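Local coordinates for protein aminopeptidase (Aneurinibacillus sp. AM-1, PDB 5IB9) that is probably a zinc-dependent aminopeptidase of the M28 family that removes amino-terminal residues from peptides, and carries a protease-associated domain beside its catalytic one, at residues K116-Q121 with Q137-V142; A238-S243 with Q299-G304. All blocks are in the same frame, centred on the assembly; numbering follows the deposited sequence.

Contact 1: K116-Q121 with Q137-V142; sequences KIALIQ and QGAKAV
CD1 of Ile-120 meets CG1 of Val-142 at 3.6 Å, the two branched side chains crossing at a slant on one face of two parallel strands. Val-142 has CG1 anti to its backbone N (chi1 168°), which sets this methyl against Ile-120, while its other methyl, CG2, lies 4.3 Å from CB of Ala-118. Ala-134 of helix 127-136 packs on Ala-118, Ala-139 and Val-142, so the helix covers this face. On the other face CG1 of Ile-117 reaches CB of Ala-141, a looser touch at 4.3 Å. Strand 117-121, helix 127-136 and strand 141-145 make a beta-alpha-beta unit of the PA domain; Gly-138, with positive phi, ends the helix in a Schellman motif and turns the chain toward the second strand. Between the backbones, Ala-118 N donates to Ala-141 O at 3.0 Å, and CA of Ile-117 brings a C-H to the same oxygen. At the polar edge Lys-140 N donates to Lys-116 O over 2.8 Å, approaching nearly in line with the carbonyl bond (C=O...N 164°). CB of Lys-116 points away from 137-142, and its NZ forms a salt bridge with Glu-96.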
# COMPACT_ATOMS: atom_id res chain seq x y z
N LYS A 116 13.46 22.16 22.80
CA LYS A 116 14.85 21.74 22.98
C LYS A 116 15.32 20.68 21.98
O LYS A 116 14.54 20.25 21.12
CB LYS A 116 14.95 21.24 24.41
CG LYS A 116 14.75 22.44 25.45
CD LYS A 116 14.72 21.92 26.89
CE LYS A 116 14.30 23.04 27.85
NZ LYS A 116 15.05 24.35 27.61
N ILE A 117 16.60 20.27 22.07
CA ILE A 117 17.15 19.32 21.09
C ILE A 117 17.43 18.08 21.88
O ILE A 117 18.04 18.19 22.96
CB ILE A 117 18.45 19.86 20.45
CG1 ILE A 117 18.13 21.10 19.62
CG2 ILE A 117 19.09 18.81 19.57
CD1 ILE A 117 19.39 21.89 19.29
N ALA A 118 16.94 16.90 21.45
CA ALA A 118 17.20 15.68 22.20
C ALA A 118 18.49 15.01 21.76
O ALA A 118 18.75 14.96 20.58
CB ALA A 118 16.06 14.72 22.03
N LEU A 119 19.31 14.56 22.71
CA LEU A 119 20.48 13.73 22.42
C LEU A 119 20.10 12.33 22.79
O LEU A 119 19.67 12.06 23.92
CB LEU A 119 21.64 14.16 23.32
CG LEU A 119 22.97 13.44 22.99
CD1 LEU A 119 23.65 13.85 21.66
CD2 LEU A 119 23.96 13.71 24.16
N ILE A 120 20.27 11.41 21.82
CA ILE A 120 19.71 10.09 21.99
C ILE A 120 20.76 9.14 21.47
O ILE A 120 21.41 9.41 20.43
CB ILE A 120 18.46 9.88 21.09
CG1 ILE A 120 17.37 10.92 21.35
CG2 ILE A 120 17.92 8.48 21.35
CD1 ILE A 120 16.04 10.72 20.52
N GLN A 121 20.91 8.06 22.24
CA GLN A 121 21.91 7.05 21.99
C GLN A 121 21.25 6.00 21.09
O GLN A 121 20.11 5.58 21.34
CB GLN A 121 22.32 6.38 23.31
CG GLN A 121 23.00 5.04 23.12
CD GLN A 121 23.91 4.66 24.29
OE1 GLN A 121 25.15 4.73 24.17
NE2 GLN A 121 23.30 4.26 25.41
N GLN A 137 7.21 15.02 22.60
CA GLN A 137 7.48 15.81 23.81
C GLN A 137 7.91 17.24 23.50
O GLN A 137 8.15 18.02 24.41
CB GLN A 137 8.50 15.10 24.70
CG GLN A 137 8.05 13.72 25.13
CD GLN A 137 6.73 13.79 25.91
OE1 GLN A 137 6.72 14.18 27.08
NE2 GLN A 137 5.62 13.44 25.25
N GLY A 138 7.96 17.61 22.23
CA GLY A 138 8.21 18.99 21.85
C GLY A 138 9.63 19.29 21.40
O GLY A 138 9.95 20.40 21.05
N ALA A 139 10.47 18.26 21.35
CA ALA A 139 11.81 18.42 20.77
C ALA A 139 11.71 19.07 19.41
O ALA A 139 10.85 18.70 18.61
CB ALA A 139 12.54 17.10 20.70
N LYS A 140 12.57 20.02 19.12
CA LYS A 140 12.61 20.67 17.79
C LYS A 140 13.64 20.06 16.83
O LYS A 140 13.61 20.29 15.59
CB LYS A 140 12.87 22.17 17.90
CG LYS A 140 11.78 23.02 18.61
CD LYS A 140 10.38 22.47 18.44
CE LYS A 140 9.32 23.29 19.23
NZ LYS A 140 8.02 22.54 19.55
N ALA A 141 14.54 19.26 17.40
CA ALA A 141 15.46 18.47 16.61
C ALA A 141 16.02 17.36 17.48
O ALA A 141 15.90 17.39 18.70
CB ALA A 141 16.59 19.36 16.05
N VAL A 142 16.64 16.39 16.85
CA VAL A 142 17.16 15.19 17.52
C VAL A 142 18.56 14.94 17.00
O VAL A 142 18.85 15.06 15.81
CB VAL A 142 16.28 13.95 17.27
CG1 VAL A 142 16.95 12.79 17.71
CG2 VAL A 142 14.92 14.13 17.97

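Contact 2: A238-S243 with Q299-G304; sequences ANDDAS and QLDMVG. With ZN (zinc ion), chain C; ZN (zinc ion), chain B; BES (2-(3-amino-2-hydroxy-4-phenyl-butyrylamino)-4-methyl-pentanoic acid), chain H.
Asn-239 to Ser-243, in a pi-type turn near the start of helix 238-256 with a cis peptide between Asp-240 and Asp-241, lies against the loop from Asp-301 to Gly-304, where Met-302 has positive phi. Asn-239 OD1 accepts Gly-304 N at 2.9 Å on an in-plane lone pair; its ND2 sits 3.5 Å from CB of Met-302, the two side chains crossing at about a right angle, and hydrogen-bonds to OE2 of Glu-367. An alanine here would probably leave Gly-304 N and Glu-367 without these partners and open a gap beside Met-302. With chi1 at 69°, between backbone N and carbonyl carbon, Ser-243 OG can both donate to Asn-239 O and accept Val-303 N almost straight (3.0 Å, 173°). Asp-241 OD1 takes Gly-244 N and, from above the carboxylate plane, Met-302 N.

Asp-240 bridges two zinc ions, as in co-catalytic M28 centres, OD1 2.0 Å from the chain C zinc and OD2 1.8 Å from the chain B zinc. Asp-301 grips the chain C zinc with both oxygens, OD1 at 2.1 Å, and its OD2 hydrogen-bonds to OG of Ser-346. His-228 also binds that zinc, Glu-273 and His-371 the other; BES O2 bridges both, with N2 on the first and O3 on the second, and Met-302 SD lies 3.5 Å from BES N2. Leu-300 and Val-303 pack on Val-388 of helix 382-400, Met-302 on Ile-362 of strand 358-364.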
# COMPACT_ATOMS: atom_id res chain seq x y z
N ALA A 238 27.04 -3.58 -8.92
CA ALA A 238 27.29 -4.75 -9.71
C ALA A 238 26.94 -5.97 -8.91
O ALA A 238 26.33 -6.92 -9.45
CB ALA A 238 28.77 -4.87 -10.19
N ASN A 239 27.36 -5.99 -7.64
CA ASN A 239 26.98 -7.18 -6.85
C ASN A 239 25.65 -6.99 -6.15
O ASN A 239 24.90 -8.01 -6.03
CB ASN A 239 28.10 -7.57 -5.84
CG ASN A 239 27.90 -9.00 -5.40
OD1 ASN A 239 27.64 -9.87 -6.24
ND2 ASN A 239 28.00 -9.22 -4.11
N ASP A 240 25.39 -5.78 -5.65
CA ASP A 240 24.17 -5.46 -4.91
C ASP A 240 23.31 -4.61 -5.84
O ASP A 240 23.40 -3.39 -5.75
CB ASP A 240 24.46 -4.67 -3.55
CG ASP A 240 23.29 -4.53 -2.65
OD1 ASP A 240 22.21 -5.27 -3.09
OD2 ASP A 240 23.07 -3.77 -1.61
N ASP A 241 22.42 -5.12 -6.74
CA ASP A 241 22.10 -6.52 -6.84
C ASP A 241 21.99 -6.85 -8.30
O ASP A 241 21.19 -7.71 -8.70
CB ASP A 241 20.82 -6.89 -6.08
CG ASP A 241 20.66 -8.41 -6.03
OD1 ASP A 241 21.60 -9.22 -6.15
OD2 ASP A 241 19.41 -8.83 -5.85
N ALA A 242 22.89 -6.26 -9.16
CA ALA A 242 22.92 -6.82 -10.53
C ALA A 242 23.24 -8.28 -10.63
O ALA A 242 22.73 -8.97 -11.53
CB ALA A 242 23.83 -5.98 -11.49
N SER A 243 24.06 -8.79 -9.70
CA SER A 243 24.35 -10.17 -9.65
C SER A 243 23.09 -11.02 -9.58
O SER A 243 22.93 -11.96 -10.34
CB SER A 243 25.30 -10.48 -8.46
OG SER A 243 24.65 -10.31 -7.22
N GLN A 299 15.15 -15.78 -3.01
CA GLN A 299 15.67 -14.43 -3.21
C GLN A 299 17.18 -14.39 -3.45
O GLN A 299 17.93 -15.05 -2.70
CB GLN A 299 15.33 -13.57 -1.99
CG GLN A 299 16.00 -12.17 -2.06
CD GLN A 299 15.38 -11.23 -3.13
OE1 GLN A 299 14.46 -11.57 -3.81
NE2 GLN A 299 15.86 -10.00 -3.22
N LEU A 300 17.60 -13.81 -4.57
CA LEU A 300 19.07 -13.79 -4.93
C LEU A 300 19.53 -12.35 -4.75
O LEU A 300 19.09 -11.43 -5.45
CB LEU A 300 19.15 -14.17 -6.43
CG LEU A 300 18.63 -15.58 -6.81
CD1 LEU A 300 18.42 -15.60 -8.26
CD2 LEU A 300 19.91 -16.48 -6.59
N ASP A 301 20.39 -12.16 -3.75
CA ASP A 301 20.92 -10.76 -3.48
C ASP A 301 22.38 -10.94 -3.04
O ASP A 301 22.62 -11.56 -1.99
CB ASP A 301 20.09 -10.20 -2.37
CG ASP A 301 20.19 -8.63 -2.22
OD1 ASP A 301 21.06 -8.05 -2.88
OD2 ASP A 301 19.35 -7.95 -1.60
N MET A 302 23.26 -10.34 -3.82
CA MET A 302 24.71 -10.41 -3.65
C MET A 302 25.26 -11.80 -3.80
O MET A 302 25.59 -12.43 -2.84
CB MET A 302 25.08 -9.75 -2.33
CG MET A 302 24.79 -8.35 -2.41
SD MET A 302 24.96 -7.35 -0.89
CE MET A 302 26.65 -7.68 -0.44
N VAL A 303 25.34 -12.24 -5.05
CA VAL A 303 25.65 -13.62 -5.33
C VAL A 303 26.78 -13.79 -6.38
O VAL A 303 26.92 -14.83 -7.01
CB VAL A 303 24.42 -14.42 -5.87
CG1 VAL A 303 23.40 -14.58 -4.70
CG2 VAL A 303 23.71 -13.68 -7.09
N GLY A 304 27.56 -12.71 -6.53
CA GLY A 304 28.71 -12.79 -7.49
C GLY A 304 30.03 -12.19 -7.07
O GLY A 304 30.88 -12.16 -7.95
ZN ZN C . 20.61 -6.11 -2.20
ZN ZN B . 21.72 -3.11 -0.70
N2 BES H . 21.64 -6.92 0.01
C1 BES H . 21.26 -6.02 1.09
C6 BES H . 20.96 -6.85 2.33
C7 BES H . 22.12 -7.54 3.04
C8 BES H . 23.40 -6.94 3.19
C12 BES H . 21.89 -8.82 3.59
C9 BES H . 24.41 -7.62 3.89
C11 BES H . 22.91 -9.51 4.29
C10 BES H . 24.17 -8.91 4.43
C2 BES H . 20.04 -5.19 0.67
O2 BES H . 20.42 -4.77 -0.64
C3 BES H . 20.01 -4.02 1.59
O3 BES H . 20.94 -3.22 1.53
N1 BES H . 19.07 -3.98 2.47
C4 BES H . 19.05 -2.89 3.45
C13 BES H . 17.81 -3.18 4.27
C14 BES H . 16.49 -3.11 3.49
C15 BES H . 15.41 -3.30 4.54
C16 BES H . 16.30 -1.83 2.67
C5 BES H . 20.20 -2.96 4.45
O1 BES H . 20.48 -1.93 5.13
O4 BES H . 20.85 -4.00 4.64

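Overall arrangement
Contact 1 belongs to the PA domain and contact 2 to the M28 peptidase domain; their centres are 39 Å apart and their nearest atoms about 25 Å, so they do not touch. In sequence they follow one another, contact 1 closing before contact 2 opens. The long strand 187-210 lies between them: it pairs with strand 91-99, the neighbour of 117-121, and with strand 263-269, which is joined through 222-228 to 294-300. Contact 2 sits at the zinc pair and the bound inhibitor BES, whereas contact 1 lies far from the zinc ions and inhibitor of the active site. Contact 1 thus has no direct part in the metal site, while contact 2 supplies ligands to both zinc ions.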